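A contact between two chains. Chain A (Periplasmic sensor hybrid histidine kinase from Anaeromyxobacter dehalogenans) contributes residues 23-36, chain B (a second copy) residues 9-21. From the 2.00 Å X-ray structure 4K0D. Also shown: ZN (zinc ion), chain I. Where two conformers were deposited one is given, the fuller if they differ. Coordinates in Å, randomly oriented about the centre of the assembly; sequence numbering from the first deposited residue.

Chain A (23-36) AASLESAVLHVSLT
Chain B, residues 9-21: ADAQLELIGPRAA

Chain A 23-36 is one continuous helix; it runs nearly antiparallel (168°) to chain B helix 16-21, with the axes 8.5 Å apart at closest approach. Chain B enters as helix, makes a type I turn from B:Leu13 to B:Ile16, and continues as helix. Register is set by A:Ala24 opposite B:Gly17 (CA to CA 5.1 Å) and A:Leu35 opposite B:Asp10 (7.7 Å between CA atoms). At the tight end small residues meet: A:Ala24 CB lies 4.2 Å from B:Gly17 CA and 3.8 Å from B:Ala20 CB. At the wider end zinc joins the chains, bound by A:His32 ND1 (1.9 Å), B:Asp10 OD1 (2.0 Å), B:Glu14 OE2 (1.9 Å) and one atom elsewhere in the structure. All three CA-to-CB bonds point sideways, so the rotamers bring the ends inward: A:His32 chi1 t, chi2 69°; B:Asp10 chi1 t, chi2 26°; B:Glu14 m, m, chi3 -16°. The 2.8 Å between A:His32 ND1 and B:Glu14 OE2 reflects shared metal binding, not a hydrogen bond. Between these ends, A:Leu31 (m, t) packs CD1 3.7 Å from CD1 of B:Ile16 (m, t). A:Ser28 OG (chi1 t) lies 2.6 Å from water 1 O, which donates to B:Leu13 O at 3.0 Å, bridging the chains.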

ATOM      1  N   ALA A  23       6.102  -0.675  -0.119  1.00 29.60           N
ATOM      2  CA  ALA A  23       6.290   0.185   1.044  1.00 31.05           C
ATOM      3  C   ALA A  23       5.595  -0.399   2.272  1.00 30.78           C
ATOM      4  O   ALA A  23       6.169  -0.392   3.343  1.00 32.16           O
ATOM      5  CB  ALA A  23       5.760   1.564   0.750  1.00 33.83           C
ATOM      6  N   ALA A  24       4.360  -0.884   2.128  1.00 32.76           N
ATOM      7  CA  ALA A  24       3.628  -1.370   3.288  1.00 31.72           C
ATOM      8  C   ALA A  24       4.188  -2.648   3.788  1.00 34.37           C
ATOM      9  O   ALA A  24       4.120  -2.913   4.964  1.00 32.41           O
ATOM     10  CB  ALA A  24       2.201  -1.555   3.048  1.00 28.35           C
ATOM     11  N   SER A  25       4.736  -3.453   2.891  0.52 34.62           N
ATOM     12  CA  SER A  25       5.333  -4.713   3.275  0.52 32.37           C
ATOM     13  C   SER A  25       6.665  -4.516   3.972  0.52 32.49           C
ATOM     14  O   SER A  25       7.024  -5.286   4.837  0.52 30.01           O
ATOM     15  CB  SER A  25       5.454  -5.654   2.081  0.52 34.50           C
ATOM     16  OG  SER A  25       4.185  -6.204   1.797  0.52 37.25           O
ATOM     17  N   LEU A  26       7.391  -3.471   3.617  1.00 28.04           N
ATOM     18  CA  LEU A  26       8.569  -3.157   4.370  1.00 29.01           C
ATOM     19  C   LEU A  26       8.160  -2.626   5.787  1.00 33.84           C
ATOM     20  O   LEU A  26       8.723  -3.018   6.808  1.00 30.62           O
ATOM     21  CB  LEU A  26       9.420  -2.166   3.617  1.00 24.45           C
ATOM     22  CG  LEU A  26      10.636  -1.753   4.409  1.00 29.27           C
ATOM     23  CD1 LEU A  26      11.411  -2.941   4.880  1.00 31.13           C
ATOM     24  CD2 LEU A  26      11.536  -0.911   3.578  1.00 30.63           C
ATOM     25  N   GLU A  27       7.155  -1.790   5.822  1.00 32.00           N
ATOM     26  CA  GLU A  27       6.597  -1.352   7.033  1.00 31.89           C
ATOM     27  C   GLU A  27       6.253  -2.542   7.917  1.00 32.71           C
ATOM     28  O   GLU A  27       6.635  -2.580   9.032  1.00 27.94           O
ATOM     29  CB  GLU A  27       5.393  -0.479   6.769  1.00 39.49           C
ATOM     30  CG  GLU A  27       5.700   0.973   7.033  1.00 44.32           C
ATOM     31  CD  GLU A  27       4.978   1.989   6.169  1.00 55.99           C
ATOM     32  OE1 GLU A  27       3.769   1.962   6.036  1.00 62.71           O
ATOM     33  OE2 GLU A  27       5.647   2.876   5.642  1.00 52.80           O
ATOM     34  N   SER A  28       5.542  -3.495   7.368  1.00 28.93           N
ATOM     35  CA  SER A  28       4.980  -4.589   8.144  1.00 28.75           C
ATOM     36  C   SER A  28       6.147  -5.522   8.600  1.00 31.78           C
ATOM     37  O   SER A  28       6.155  -6.050   9.730  1.00 32.00           O
ATOM     38  CB  SER A  28       3.938  -5.278   7.259  1.00 32.41           C
ATOM     39  OG  SER A  28       3.271  -6.352   7.859  1.00 39.85           O
ATOM     40  N   ALA A  29       7.169  -5.652   7.764  1.00 32.26           N
ATOM     41  CA  ALA A  29       8.339  -6.450   8.127  1.00 36.01           C
ATOM     42  C   ALA A  29       9.052  -5.807   9.324  1.00 29.99           C
ATOM     43  O   ALA A  29       9.607  -6.499  10.168  1.00 28.65           O
ATOM     44  CB  ALA A  29       9.334  -6.607   6.901  1.00 27.56           C
ATOM     45  N   VAL A  30       9.088  -4.489   9.377  1.00 27.01           N
ATOM     46  CA  VAL A  30       9.812  -3.834  10.459  1.00 27.94           C
ATOM     47  C   VAL A  30       9.006  -4.081  11.698  1.00 31.72           C
ATOM     48  O   VAL A  30       9.549  -4.453  12.728  1.00 28.74           O
ATOM     49  CB  VAL A  30      10.006  -2.358  10.231  1.00 34.39           C
ATOM     50  CG1 VAL A  30      10.399  -1.640  11.556  1.00 27.88           C
ATOM     51  CG2 VAL A  30      11.070  -2.161   9.158  1.00 30.74           C
ATOM     52  N   LEU A  31       7.688  -3.973  11.583  1.00 31.80           N
ATOM     53  CA  LEU A  31       6.851  -4.297  12.735  1.00 28.02           C
ATOM     54  C   LEU A  31       7.026  -5.741  13.231  1.00 31.55           C
ATOM     55  O   LEU A  31       7.071  -5.982  14.440  1.00 27.69           O
ATOM     56  CB  LEU A  31       5.369  -4.088  12.408  1.00 27.91           C
ATOM     57  CG  LEU A  31       4.830  -2.656  12.533  1.00 32.25           C
ATOM     58  CD1 LEU A  31       3.387  -2.616  12.023  1.00 29.10           C
ATOM     59  CD2 LEU A  31       4.905  -2.137  13.948  1.00 31.50           C
ATOM     60  N   HIS A  32       7.075  -6.683  12.306  1.00 27.63           N
ATOM     61  CA  HIS A  32       7.015  -8.076  12.656  1.00 31.85           C
ATOM     62  C   HIS A  32       8.333  -8.449  13.355  1.00 30.26           C
ATOM     63  O   HIS A  32       8.359  -9.214  14.314  1.00 28.56           O
ATOM     64  CB  HIS A  32       6.798  -8.946  11.412  1.00 30.62           C
ATOM     65  CG  HIS A  32       6.521 -10.362  11.762  1.00 28.71           C
ATOM     66  ND1 HIS A  32       5.352 -10.737  12.374  1.00 34.17           N
ATOM     67  CD2 HIS A  32       7.290 -11.481  11.698  1.00 32.78           C
ATOM     68  CE1 HIS A  32       5.377 -12.036  12.624  1.00 33.86           C
ATOM     69  NE2 HIS A  32       6.538 -12.517  12.215  1.00 33.29           N
ATOM     70  N   VAL A  33       9.424  -7.894  12.865  1.00 28.21           N
ATOM     71  CA  VAL A  33      10.675  -8.049  13.509  1.00 24.26           C
ATOM     72  C   VAL A  33      10.595  -7.497  14.931  1.00 31.10           C
ATOM     73  O   VAL A  33      10.933  -8.203  15.876  1.00 28.67           O
ATOM     74  CB  VAL A  33      11.785  -7.379  12.738  1.00 28.03           C
ATOM     75  CG1 VAL A  33      12.987  -7.083  13.671  1.00 26.56           C
ATOM     76  CG2 VAL A  33      12.197  -8.257  11.494  1.00 26.04           C
ATOM     77  N   SER A  34      10.133  -6.256  15.110  1.00 31.00           N
ATOM     78  CA  SER A  34      10.020  -5.717  16.486  1.00 29.13           C
ATOM     79  C   SER A  34       9.170  -6.601  17.380  1.00 32.12           C
ATOM     80  O   SER A  34       9.502  -6.801  18.552  1.00 31.25           O
ATOM     81  CB  SER A  34       9.400  -4.329  16.468  1.00 36.33           C
ATOM     82  OG  SER A  34      10.242  -3.446  15.767  1.00 34.63           O
ATOM     83  N   LEU A  35       8.044  -7.074  16.848  1.00 27.75           N
ATOM     84  CA  LEU A  35       7.118  -7.889  17.603  1.00 28.05           C
ATOM     85  C   LEU A  35       7.771  -9.231  17.988  1.00 33.16           C
ATOM     86  O   LEU A  35       7.803  -9.609  19.168  1.00 31.84           O
ATOM     87  CB  LEU A  35       5.872  -8.142  16.803  1.00 27.27           C
ATOM     88  CG  LEU A  35       4.836  -8.996  17.505  1.00 37.40           C
ATOM     89  CD1 LEU A  35       4.217  -8.162  18.607  1.00 42.25           C
ATOM     90  CD2 LEU A  35       3.728  -9.512  16.594  1.00 42.93           C
ATOM     91  N   THR A  36       8.313  -9.948  17.011  1.00 30.41           N
ATOM     92  CA  THR A  36       8.995 -11.224  17.299  1.00 28.17           C
ATOM     93  C   THR A  36      10.220 -11.092  18.211  1.00 28.60           C
ATOM     94  O   THR A  36      10.472 -11.966  18.998  1.00 33.45           O
ATOM     95  CB  THR A  36       9.423 -11.994  16.020  1.00 32.51           C
ATOM     96  OG1 THR A  36      10.320 -11.203  15.240  1.00 29.77           O
ATOM     97  CG2 THR A  36       8.203 -12.437  15.202  1.00 34.46           C
TER
ATOM     98  N   ALA B   9      -2.328 -10.338  18.635  1.00 40.78           N
ATOM     99  CA  ALA B   9      -1.794  -9.026  18.288  1.00 46.41           C
ATOM    100  C   ALA B   9      -1.067  -9.110  16.953  1.00 36.30           C
ATOM    101  O   ALA B   9      -1.036  -8.152  16.238  1.00 36.76           O
ATOM    102  CB  ALA B   9      -0.851  -8.526  19.366  1.00 36.18           C
ATOM    103  N   ASP B  10      -0.458 -10.255  16.653  1.00 37.19           N
ATOM    104  CA  ASP B  10       0.187 -10.415  15.378  1.00 38.55           C
ATOM    105  C   ASP B  10      -0.880 -10.407  14.313  1.00 39.83           C
ATOM    106  O   ASP B  10      -0.692  -9.856  13.254  1.00 34.76           O
ATOM    107  CB  ASP B  10       0.955 -11.704  15.256  1.00 33.44           C
ATOM    108  CG  ASP B  10       1.811 -11.715  14.026  1.00 34.21           C
ATOM    109  OD1 ASP B  10       2.179 -10.611  13.584  1.00 41.41           O
ATOM    110  OD2 ASP B  10       2.070 -12.789  13.455  1.00 36.40           O
ATOM    111  N   ALA B  11      -2.011 -11.020  14.614  1.00 38.29           N
ATOM    112  CA  ALA B  11      -3.043 -11.196  13.633  1.00 34.98           C
ATOM    113  C   ALA B  11      -3.621  -9.820  13.283  1.00 43.30           C
ATOM    114  O   ALA B  11      -3.917  -9.463  12.109  1.00 34.97           O
ATOM    115  CB  ALA B  11      -4.083 -12.118  14.223  1.00 39.02           C
ATOM    116  N   GLN B  12      -3.798  -9.024  14.320  1.00 33.19           N
ATOM    117  CA  GLN B  12      -4.235  -7.669  14.120  1.00 35.46           C
ATOM    118  C   GLN B  12      -3.208  -6.897  13.246  1.00 30.05           C
ATOM    119  O   GLN B  12      -3.599  -6.296  12.223  1.00 33.38           O
ATOM    120  CB  GLN B  12      -4.501  -6.978  15.482  1.00 34.12           C
ATOM    121  CG  GLN B  12      -5.317  -5.727  15.362  1.00 46.07           C
ATOM    122  CD  GLN B  12      -5.390  -4.935  16.669  1.00 50.86           C
ATOM    123  OE1 GLN B  12      -5.293  -5.494  17.766  1.00 51.13           O
ATOM    124  NE2 GLN B  12      -5.530  -3.621  16.542  1.00 57.99           N
ATOM    125  N   LEU B  13      -1.928  -6.898  13.626  1.00 28.09           N
ATOM    126  CA  LEU B  13      -0.925  -6.097  12.939  1.00 29.53           C
ATOM    127  C   LEU B  13      -0.672  -6.575  11.511  1.00 31.42           C
ATOM    128  O   LEU B  13      -0.249  -5.786  10.646  1.00 27.07           O
ATOM    129  CB  LEU B  13       0.378  -6.105  13.711  1.00 26.94           C
ATOM    130  CG  LEU B  13       0.353  -5.274  14.997  1.00 35.33           C
ATOM    131  CD1 LEU B  13       1.722  -5.099  15.561  1.00 35.36           C
ATOM    132  CD2 LEU B  13      -0.254  -3.899  14.725  1.00 39.85           C
ATOM    133  N   GLU B  14      -0.922  -7.861  11.250  1.00 30.55           N
ATOM    134  CA  GLU B  14      -0.595  -8.443   9.931  1.00 28.94           C
ATOM    135  C   GLU B  14      -1.638  -8.061   8.892  1.00 32.14           C
ATOM    136  O   GLU B  14      -1.506  -8.359   7.711  1.00 29.65           O
ATOM    137  CB  GLU B  14      -0.464  -9.999  10.019  1.00 31.54           C
ATOM    138  CG  GLU B  14       0.783 -10.501  10.769  1.00 35.04           C
ATOM    139  CD  GLU B  14       2.104 -10.235  10.038  1.00 38.22           C
ATOM    140  OE1 GLU B  14       2.094  -9.943   8.841  1.00 34.56           O
ATOM    141  OE2 GLU B  14       3.172 -10.286  10.665  1.00 38.65           O
ATOM    142  N   LEU B  15      -2.717  -7.446   9.337  1.00 30.33           N
ATOM    143  CA  LEU B  15      -3.681  -6.906   8.422  1.00 29.81           C
ATOM    144  C   LEU B  15      -3.199  -5.611   7.747  1.00 34.53           C
ATOM    145  O   LEU B  15      -3.711  -5.221   6.708  1.00 33.48           O
ATOM    146  CB  LEU B  15      -5.006  -6.665   9.116  1.00 32.71           C
ATOM    147  CG  LEU B  15      -5.802  -7.905   9.509  1.00 41.33           C
ATOM    148  CD1 LEU B  15      -6.907  -7.477  10.439  1.00 42.20           C
ATOM    149  CD2 LEU B  15      -6.380  -8.570   8.296  1.00 46.26           C
ATOM    150  N   ILE B  16      -2.212  -4.947   8.317  1.00 32.43           N
ATOM    151  CA  ILE B  16      -1.793  -3.648   7.774  1.00 34.70           C
ATOM    152  C   ILE B  16      -1.429  -3.739   6.311  1.00 32.16           C
ATOM    153  O   ILE B  16      -1.949  -3.014   5.504  1.00 37.06           O
ATOM    154  CB  ILE B  16      -0.608  -3.084   8.560  1.00 36.36           C
ATOM    155  CG1 ILE B  16      -1.145  -2.472   9.867  1.00 37.01           C
ATOM    156  CG2 ILE B  16       0.221  -2.086   7.683  1.00 42.10           C
ATOM    157  CD1 ILE B  16      -0.107  -2.267  10.977  1.00 34.02           C
ATOM    158  N   GLY B  17      -0.557  -4.664   5.969  1.00 39.30           N
ATOM    159  CA  GLY B  17       0.003  -4.732   4.641  1.00 33.38           C
ATOM    160  C   GLY B  17      -1.043  -5.009   3.583  1.00 37.87           C
ATOM    161  O   GLY B  17      -1.151  -4.290   2.620  1.00 31.98           O
ATOM    162  N   PRO B  18      -1.809  -6.077   3.750  1.00 35.78           N
ATOM    163  CA  PRO B  18      -2.843  -6.432   2.771  1.00 31.13           C
ATOM    164  C   PRO B  18      -3.886  -5.357   2.610  1.00 37.82           C
ATOM    165  O   PRO B  18      -4.362  -5.124   1.481  1.00 32.46           O
ATOM    166  CB  PRO B  18      -3.484  -7.664   3.376  1.00 36.75           C
ATOM    167  CG  PRO B  18      -2.405  -8.242   4.250  1.00 35.55           C
ATOM    168  CD  PRO B  18      -1.554  -7.151   4.727  1.00 32.95           C
ATOM    169  N   ARG B  19      -4.246  -4.697   3.701  1.00 29.72           N
ATOM    170  CA  ARG B  19      -5.272  -3.670   3.611  1.00 26.86           C
ATOM    171  C   ARG B  19      -4.721  -2.515   2.811  1.00 31.06           C
ATOM    172  O   ARG B  19      -5.403  -1.944   1.930  1.00 29.88           O
ATOM    173  CB  ARG B  19      -5.705  -3.214   4.995  1.00 26.83           C
ATOM    174  CG  ARG B  19      -6.794  -2.142   5.003  1.00 30.08           C
ATOM    175  CD  ARG B  19      -7.391  -1.915   6.405  1.00 36.07           C
ATOM    176  NE  ARG B  19      -6.353  -1.878   7.451  1.00 33.08           N
ATOM    177  CZ  ARG B  19      -6.355  -2.628   8.570  1.00 40.44           C
ATOM    178  NH1 ARG B  19      -7.334  -3.502   8.839  1.00 33.57           N
ATOM    179  NH2 ARG B  19      -5.363  -2.496   9.445  1.00 37.50           N
ATOM    180  N   ALA B  20      -3.464  -2.194   3.051  1.00 29.68           N
ATOM    181  CA  ALA B  20      -2.873  -1.061   2.350  1.00 31.19           C
ATOM    182  C   ALA B  20      -2.782  -1.395   0.867  1.00 34.25           C
ATOM    183  O   ALA B  20      -2.921  -0.521   0.002  1.00 31.72           O
ATOM    184  CB  ALA B  20      -1.531  -0.766   2.870  1.00 28.47           C
ATOM    185  N   ALA B  21      -2.492  -2.655   0.589  1.00 31.87           N
ATOM    186  CA  ALA B  21      -2.256  -3.101  -0.762  1.00 33.83           C
ATOM    187  C   ALA B  21      -3.569  -3.040  -1.515  1.00 32.90           C
ATOM    188  O   ALA B  21      -3.604  -2.639  -2.667  1.00 31.44           O
ATOM    189  CB  ALA B  21      -1.662  -4.526  -0.790  1.00 30.32           C
TER
HETATM  190 ZN    ZN I 201       3.663  -9.866  12.492  1.00 36.18          ZN
HETATM  191  O   HOH W   1       2.735  -5.800  10.355  1.00 42.52           O